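Local coordinates for protein dehydrogenase (Sinorhizobium meliloti, PDB 3UOE) that probably acts as an oxidoreductase of the LDH2/MDH2 family, which includes malate and L-lactate dehydrogenases, at residues Gly128-Ile134 with Asp286-Asp292; Ala151-Ile156 with Ile184-Ala188. One frame throughout, in Å; residues are numbered along the deposited sequence.

Contact 1. Residues Gly128-Ile134 with Asp286-Asp292; sequences GLAIAAI and DLLILID
Leu129-Ile134 and Asp286-Ile291 pair as neighbouring antiparallel strands, their axes 4.7 Å apart at closest and their directions 168° apart. Hydrogen-bonded pairs Ala130-Leu290, Ala132-Leu288 and Ile134-Asp286 alternate with non-hydrogen-bonded ones, and Asp292 N to Gly128 O (3.0 Å) carries the bonding past the strand end. The bond from Ile134 N to Asp286 O is nearly straight, 171° at the hydrogen. Leu129, Ile131, Ala133, Leu287, Ile289 and Ile291 share one face. There Ile289 is touched by two residues: its CG1 meets Ile131 CD1 at 3.7 Å, while its CG2 lies 3.8 Å from Leu129 CD1. CG1 of Ile289 stands beside the backbone N (chi1 -68°), which sends the two branches to different neighbours. Replacement of Ile289 by alanine would probably leave a gap between Leu129 CD1 and Ile131 CD1. Farther along, Ala133 CB rests on Leu287 CD2 at 3.6 Å. On the other face Asp286 OD1 lies 3.5 Å from Ile134 CG2, while OD2 bonds to Ser161. Helix 109-127 covers this face at Ala132, Ile134 and Leu290; strands 99-105 and 156-161 flank the pair within the mixed sheet, and Leu129 packs on Leu129 of the second subunit.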
ATOM      1  N   GLY A 128       0.837 -20.375  -4.660  1.00 10.64           N
ATOM      2  CA  GLY A 128       0.683 -19.677  -3.389  1.00  7.45           C
ATOM      3  C   GLY A 128       0.527 -18.169  -3.548  1.00  9.60           C
ATOM      4  O   GLY A 128      -0.118 -17.506  -2.738  1.00 10.08           O
ATOM      5  N   LEU A 129       1.125 -17.631  -4.605  1.00 10.35           N
ATOM      6  CA  LEU A 129       1.066 -16.203  -4.910  1.00 10.77           C
ATOM      7  C   LEU A 129       0.939 -16.054  -6.420  1.00  9.75           C
ATOM      8  O   LEU A 129       1.631 -16.737  -7.176  1.00 12.09           O
ATOM      9  CB  LEU A 129       2.331 -15.503  -4.407  1.00  7.26           C
ATOM     10  CG  LEU A 129       2.741 -14.125  -4.937  1.00 15.50           C
ATOM     11  CD1 LEU A 129       2.038 -12.983  -4.203  1.00 12.81           C
ATOM     12  CD2 LEU A 129       4.264 -13.945  -4.836  1.00 11.99           C
ATOM     13  N   ALA A 130       0.049 -15.176  -6.859  1.00  7.26           N
ATOM     14  CA  ALA A 130      -0.119 -14.923  -8.281  1.00  7.83           C
ATOM     15  C   ALA A 130      -0.588 -13.500  -8.528  1.00  7.27           C
ATOM     16  O   ALA A 130      -1.196 -12.870  -7.664  1.00  6.82           O
ATOM     17  CB  ALA A 130      -1.090 -15.915  -8.896  1.00  9.45           C
ATOM     18  N   ILE A 131      -0.306 -12.999  -9.719  1.00  5.95           N
ATOM     19  CA  ILE A 131      -0.703 -11.650 -10.066  1.00  7.40           C
ATOM     20  C   ILE A 131      -1.310 -11.594 -11.459  1.00  6.35           C
ATOM     21  O   ILE A 131      -0.824 -12.240 -12.383  1.00  6.08           O
ATOM     22  CB  ILE A 131       0.500 -10.685 -10.011  1.00  7.83           C
ATOM     23  CG1 ILE A 131       0.060  -9.260 -10.355  1.00  7.77           C
ATOM     24  CG2 ILE A 131       1.617 -11.178 -10.947  1.00  6.84           C
ATOM     25  CD1 ILE A 131       1.036  -8.172  -9.880  1.00  9.95           C
ATOM     26  N   ALA A 132      -2.380 -10.822 -11.593  1.00  5.15           N
ATOM     27  CA  ALA A 132      -2.923 -10.481 -12.891  1.00  6.62           C
ATOM     28  C   ALA A 132      -2.767  -8.975 -13.146  1.00  6.84           C
ATOM     29  O   ALA A 132      -3.170  -8.133 -12.326  1.00  6.23           O
ATOM     30  CB  ALA A 132      -4.390 -10.917 -12.998  1.00  7.66           C
ATOM     31  N   ALA A 133      -2.149  -8.649 -14.276  1.00  5.48           N
ATOM     32  CA  ALA A 133      -1.890  -7.269 -14.644  1.00  5.61           C
ATOM     33  C   ALA A 133      -2.714  -6.929 -15.874  1.00  6.16           C
ATOM     34  O   ALA A 133      -2.463  -7.449 -16.964  1.00  6.01           O
ATOM     35  CB  ALA A 133      -0.403  -7.056 -14.906  1.00  4.96           C
ATOM     36  N   ILE A 134      -3.689  -6.045 -15.683  1.00  6.60           N
ATOM     37  CA  ILE A 134      -4.706  -5.748 -16.688  1.00  5.78           C
ATOM     38  C   ILE A 134      -4.488  -4.406 -17.361  1.00  6.37           C
ATOM     39  O   ILE A 134      -4.215  -3.406 -16.700  1.00  6.14           O
ATOM     40  CB  ILE A 134      -6.121  -5.708 -16.046  1.00  7.96           C
ATOM     41  CG1 ILE A 134      -6.427  -7.015 -15.308  1.00  6.58           C
ATOM     42  CG2 ILE A 134      -7.185  -5.398 -17.089  1.00  5.14           C
ATOM     43  CD1 ILE A 134      -7.474  -6.853 -14.221  1.00  6.41           C
ATOM     44  N   ASP A 286      -4.663  -1.972 -14.058  1.00  7.55           N
ATOM     45  CA  ASP A 286      -5.124  -2.549 -12.798  1.00  6.31           C
ATOM     46  C   ASP A 286      -4.254  -3.747 -12.470  1.00  6.06           C
ATOM     47  O   ASP A 286      -3.787  -4.443 -13.364  1.00  5.23           O
ATOM     48  CB  ASP A 286      -6.582  -3.008 -12.879  1.00  6.24           C
ATOM     49  CG  ASP A 286      -7.391  -2.212 -13.887  1.00  9.21           C
ATOM     50  OD1 ASP A 286      -7.290  -2.518 -15.093  1.00  8.90           O
ATOM     51  OD2 ASP A 286      -8.116  -1.280 -13.475  1.00  9.82           O
ATOM     52  N   LEU A 287      -4.046  -3.958 -11.177  1.00  4.88           N
ATOM     53  CA  LEU A 287      -3.291  -5.075 -10.670  1.00  5.18           C
ATOM     54  C   LEU A 287      -4.132  -5.798  -9.634  1.00  7.23           C
ATOM     55  O   LEU A 287      -4.784  -5.168  -8.791  1.00  6.91           O
ATOM     56  CB  LEU A 287      -1.994  -4.611 -10.015  1.00  4.95           C
ATOM     57  CG  LEU A 287      -0.937  -3.946 -10.886  1.00  6.50           C
ATOM     58  CD1 LEU A 287       0.256  -3.477 -10.040  1.00  4.40           C
ATOM     59  CD2 LEU A 287      -0.496  -4.882 -12.017  1.00  6.51           C
ATOM     60  N   LEU A 288      -4.110  -7.124  -9.718  1.00  6.09           N
ATOM     61  CA  LEU A 288      -4.713  -7.985  -8.722  1.00  6.97           C
ATOM     62  C   LEU A 288      -3.654  -8.975  -8.236  1.00  7.00           C
ATOM     63  O   LEU A 288      -3.063  -9.701  -9.025  1.00  6.79           O
ATOM     64  CB  LEU A 288      -5.906  -8.740  -9.313  1.00  7.11           C
ATOM     65  CG  LEU A 288      -6.491  -9.820  -8.397  1.00  7.74           C
ATOM     66  CD1 LEU A 288      -7.163  -9.198  -7.175  1.00  6.62           C
ATOM     67  CD2 LEU A 288      -7.463 -10.716  -9.150  1.00  8.22           C
ATOM     68  N   ILE A 289      -3.391  -8.973  -6.938  1.00  7.32           N
ATOM     69  CA  ILE A 289      -2.480  -9.942  -6.358  1.00  7.05           C
ATOM     70  C   ILE A 289      -3.248 -10.815  -5.392  1.00  7.65           C
ATOM     71  O   ILE A 289      -3.860 -10.313  -4.449  1.00  8.90           O
ATOM     72  CB  ILE A 289      -1.346  -9.268  -5.591  1.00  9.47           C
ATOM     73  CG1 ILE A 289      -0.426  -8.530  -6.554  1.00  9.14           C
ATOM     74  CG2 ILE A 289      -0.561 -10.300  -4.783  1.00 10.75           C
ATOM     75  CD1 ILE A 289       0.258  -7.344  -5.926  1.00 12.57           C
ATOM     76  N   LEU A 290      -3.232 -12.117  -5.643  1.00  7.88           N
ATOM     77  CA  LEU A 290      -3.859 -13.074  -4.743  1.00  9.03           C
ATOM     78  C   LEU A 290      -2.795 -13.856  -3.992  1.00  8.08           C
ATOM     79  O   LEU A 290      -1.720 -14.141  -4.525  1.00  7.95           O
ATOM     80  CB  LEU A 290      -4.769 -14.035  -5.506  1.00  7.87           C
ATOM     81  CG  LEU A 290      -6.009 -13.420  -6.152  1.00  9.52           C
ATOM     82  CD1 LEU A 290      -6.688 -14.456  -7.045  1.00 10.41           C
ATOM     83  CD2 LEU A 290      -6.973 -12.896  -5.077  1.00  8.60           C
ATOM     84  N   ILE A 291      -3.106 -14.192  -2.747  1.00  7.67           N
ATOM     85  CA  ILE A 291      -2.220 -14.986  -1.914  1.00  9.43           C
ATOM     86  C   ILE A 291      -3.038 -15.983  -1.107  1.00  9.87           C
ATOM     87  O   ILE A 291      -4.007 -15.611  -0.439  1.00 10.27           O
ATOM     88  CB  ILE A 291      -1.432 -14.098  -0.937  1.00  9.34           C
ATOM     89  CG1 ILE A 291      -0.780 -12.927  -1.686  1.00  8.79           C
ATOM     90  CG2 ILE A 291      -0.408 -14.924  -0.165  1.00  6.53           C
ATOM     91  CD1 ILE A 291       0.086 -12.041  -0.792  1.00  9.27           C
ATOM     92  N   ASP A 292      -2.638 -17.247  -1.166  1.00  9.54           N
ATOM     93  CA  ASP A 292      -3.287 -18.302  -0.395  1.00  9.37           C
ATOM     94  C   ASP A 292      -2.739 -18.280   1.033  1.00  9.65           C
ATOM     95  O   ASP A 292      -1.596 -18.651   1.261  1.00 11.35           O
ATOM     96  CB  ASP A 292      -3.017 -19.658  -1.063  1.00  9.10           C
ATOM     97  CG  ASP A 292      -3.810 -20.806  -0.440  1.00 10.79           C
ATOM     98  OD1 ASP A 292      -4.423 -20.618   0.638  1.00 11.53           O
ATOM     99  OD2 ASP A 292      -3.804 -21.910  -1.032  1.00 11.50           O
TER

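Contact 2. Residues Ala151-Ile156 with Ile184-Ala188; sequences ARDGLI and IGIPA
Pro187 fits its ring against the turn that follows helix 144-152, and its atoms trace the contact. CB lies 4.0 Å from Ala151 O, in the last turn of the helix. CG lies 3.3 Å from Gly154 C, over the face of the peptide that joins Gly154 to Leu155. CD, next to the ring nitrogen, comes 3.1 Å from Leu155 O and also meets the Ile156 side chain, whose CG1 is 4.1 Å away. The Ile156 and Pro187 side chains cross at about a right angle. CG1 of Ile156 is placed beside its own backbone N (chi1 -74°), and from there it also reaches Ile186 CG2.

The turn is a Schellman motif: Gly154, with positive phi, is its C-prime residue, Gly154 N bonds to Ala151 O at 2.9 Å, and Leu155 N bonds to the carbonyl of the residue before Ala151. Ala151 CB points at the strand and rests 3.8 Å from Ile186 N, against the backbone at Gly185. Gly185, with no side chain, lets the Ala151 methyl lie close against the backbone. Beyond the turn Ile156 CA directs its hydrogen at Gly185 O (3.3 Å, 146° at the hydrogen), where strand 156-161 begins to run antiparallel to strand 182-186. Backbone hydrogen bonding between Gly185 and Gly157 continues that pairing.

No conventional hydrogen bond joins Ala151-Ile156 to Ile184-Ala188. Proline has no N-H to offer, so at Pro187 cohesion comes from close carbon packing and from ring carbons set near carbonyl oxygens; the contact therefore depends on shape more than on polar pairing.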
ATOM      1  N   ALA A 151     -11.452 -12.250  -0.216  1.00  9.26           N
ATOM      2  CA  ALA A 151     -11.459 -12.581   1.206  1.00 11.09           C
ATOM      3  C   ALA A 151     -12.556 -13.587   1.538  1.00 12.90           C
ATOM      4  O   ALA A 151     -12.359 -14.471   2.370  1.00 13.67           O
ATOM      5  CB  ALA A 151     -11.594 -11.321   2.069  1.00  9.24           C
ATOM      6  N   ARG A 152     -13.703 -13.466   0.882  1.00 10.17           N
ATOM      7  CA  ARG A 152     -14.793 -14.390   1.154  1.00 14.88           C
ATOM      8  C   ARG A 152     -14.441 -15.800   0.682  1.00 17.04           C
ATOM      9  O   ARG A 152     -14.883 -16.787   1.270  1.00 13.80           O
ATOM     10  CB  ARG A 152     -16.111 -13.905   0.544  1.00 14.92           C
ATOM     11  CG  ARG A 152     -16.759 -12.770   1.335  1.00 19.84           C
ATOM     12  CD  ARG A 152     -18.240 -12.666   1.041  1.00 26.97           C
ATOM     13  NE  ARG A 152     -18.741 -11.308   1.220  1.00 36.61           N
ATOM     14  CZ  ARG A 152     -20.025 -10.968   1.140  1.00 47.41           C
ATOM     15  NH1 ARG A 152     -20.946 -11.898   0.900  1.00 47.79           N
ATOM     16  NH2 ARG A 152     -20.392  -9.702   1.309  1.00 43.15           N
ATOM     17  N   ASP A 153     -13.631 -15.877  -0.369  1.00 15.03           N
ATOM     18  CA  ASP A 153     -13.115 -17.145  -0.864  1.00 17.57           C
ATOM     19  C   ASP A 153     -11.930 -17.618  -0.038  1.00 15.32           C
ATOM     20  O   ASP A 153     -11.240 -18.565  -0.416  1.00 16.92           O
ATOM     21  CB  ASP A 153     -12.702 -17.017  -2.336  1.00 22.94           C
ATOM     22  CG  ASP A 153     -13.893 -17.098  -3.289  1.00 29.96           C
ATOM     23  OD1 ASP A 153     -14.933 -17.681  -2.908  1.00 28.61           O
ATOM     24  OD2 ASP A 153     -13.786 -16.584  -4.424  1.00 33.07           O
ATOM     25  N   GLY A 154     -11.684 -16.952   1.086  1.00 13.13           N
ATOM     26  CA  GLY A 154     -10.614 -17.357   1.974  1.00 10.91           C
ATOM     27  C   GLY A 154      -9.235 -16.998   1.456  1.00 11.18           C
ATOM     28  O   GLY A 154      -8.239 -17.562   1.894  1.00  9.67           O
ATOM     29  N   LEU A 155      -9.172 -16.051   0.524  1.00 10.96           N
ATOM     30  CA  LEU A 155      -7.889 -15.593  -0.005  1.00 11.59           C
ATOM     31  C   LEU A 155      -7.535 -14.178   0.443  1.00  9.05           C
ATOM     32  O   LEU A 155      -8.402 -13.392   0.805  1.00  9.21           O
ATOM     33  CB  LEU A 155      -7.890 -15.660  -1.530  1.00  9.46           C
ATOM     34  CG  LEU A 155      -8.136 -17.044  -2.127  1.00 12.41           C
ATOM     35  CD1 LEU A 155      -8.494 -16.929  -3.612  1.00 13.35           C
ATOM     36  CD2 LEU A 155      -6.934 -17.969  -1.896  1.00  7.90           C
ATOM     37  N   ILE A 156      -6.246 -13.866   0.420  1.00 10.37           N
ATOM     38  CA  ILE A 156      -5.789 -12.488   0.564  1.00  7.98           C
ATOM     39  C   ILE A 156      -5.796 -11.851  -0.816  1.00  8.01           C
ATOM     40  O   ILE A 156      -5.205 -12.392  -1.756  1.00  8.10           O
ATOM     41  CB  ILE A 156      -4.354 -12.422   1.115  1.00  8.33           C
ATOM     42  CG1 ILE A 156      -4.334 -12.760   2.609  1.00  7.84           C
ATOM     43  CG2 ILE A 156      -3.738 -11.055   0.833  1.00  7.52           C
ATOM     44  CD1 ILE A 156      -2.972 -13.316   3.103  1.00  7.97           C
ATOM     45  N   ILE A 184      -7.307  -3.941   0.096  1.00  7.32           N
ATOM     46  CA  ILE A 184      -6.745  -5.155   0.676  1.00  7.14           C
ATOM     47  C   ILE A 184      -7.806  -5.972   1.416  1.00  7.02           C
ATOM     48  O   ILE A 184      -8.414  -5.502   2.375  1.00  6.61           O
ATOM     49  CB  ILE A 184      -5.561  -4.844   1.617  1.00  6.55           C
ATOM     50  CG1 ILE A 184      -4.472  -4.073   0.868  1.00  8.47           C
ATOM     51  CG2 ILE A 184      -4.985  -6.130   2.202  1.00  6.36           C
ATOM     52  CD1 ILE A 184      -3.291  -3.662   1.742  1.00  8.09           C
ATOM     53  N   GLY A 185      -8.035  -7.197   0.953  1.00  6.89           N
ATOM     54  CA  GLY A 185      -8.979  -8.092   1.601  1.00  6.57           C
ATOM     55  C   GLY A 185      -8.265  -9.216   2.330  1.00  7.55           C
ATOM     56  O   GLY A 185      -7.388  -9.879   1.773  1.00  6.93           O
ATOM     57  N   ILE A 186      -8.635  -9.436   3.584  1.00  6.73           N
ATOM     58  CA  ILE A 186      -7.992 -10.475   4.374  1.00  8.03           C
ATOM     59  C   ILE A 186      -9.034 -11.312   5.100  1.00 11.44           C
ATOM     60  O   ILE A 186      -9.877 -10.775   5.822  1.00 12.81           O
ATOM     61  CB  ILE A 186      -6.963  -9.883   5.367  1.00  7.66           C
ATOM     62  CG1 ILE A 186      -5.918  -9.046   4.606  1.00  8.80           C
ATOM     63  CG2 ILE A 186      -6.292 -10.989   6.144  1.00  7.88           C
ATOM     64  CD1 ILE A 186      -4.832  -8.436   5.468  1.00  6.92           C
ATOM     65  N   PRO A 187      -9.005 -12.638   4.886  1.00 13.32           N
ATOM     66  CA  PRO A 187      -9.980 -13.487   5.577  1.00 12.51           C
ATOM     67  C   PRO A 187      -9.876 -13.309   7.089  1.00 13.49           C
ATOM     68  O   PRO A 187      -8.783 -13.294   7.662  1.00 10.01           O
ATOM     69  CB  PRO A 187      -9.566 -14.907   5.169  1.00 11.34           C
ATOM     70  CG  PRO A 187      -8.849 -14.739   3.871  1.00 12.78           C
ATOM     71  CD  PRO A 187      -8.178 -13.393   3.926  1.00  9.00           C
ATOM     72  N   ALA A 188     -11.024 -13.139   7.719  1.00 15.15           N
ATOM     73  CA  ALA A 188     -11.119 -13.122   9.166  1.00 21.14           C
ATOM     74  C   ALA A 188     -12.140 -14.200   9.452  1.00 24.92           C
ATOM     75  O   ALA A 188     -12.516 -14.925   8.539  1.00 36.36           O
ATOM     76  CB  ALA A 188     -11.594 -11.776   9.649  1.00 23.02           C
TER

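Both contacts are buried and lie on the same side of the chain's centre, about 13 Å apart between centres, and both reach the same mixed sheet. Contact 1 joins two strands in its interior by regular backbone bonds; contact 2 lies where helix 144-152 turns into strand 156-161 beside the end of strand 182-186, and relies on apolar and CH...O contacts. They meet directly: Ile291 N is 2.9 Å from Ile156 O, a probable hydrogen bond, and Leu155 CD2 packs on Asp292 CA. Along the chain, contact 2 is nested within the loop closed by contact 1. The second subunit packs on both, through its Leu129 and Leu263 on contact 1 and its Ala255 and Leu259 on contact 2.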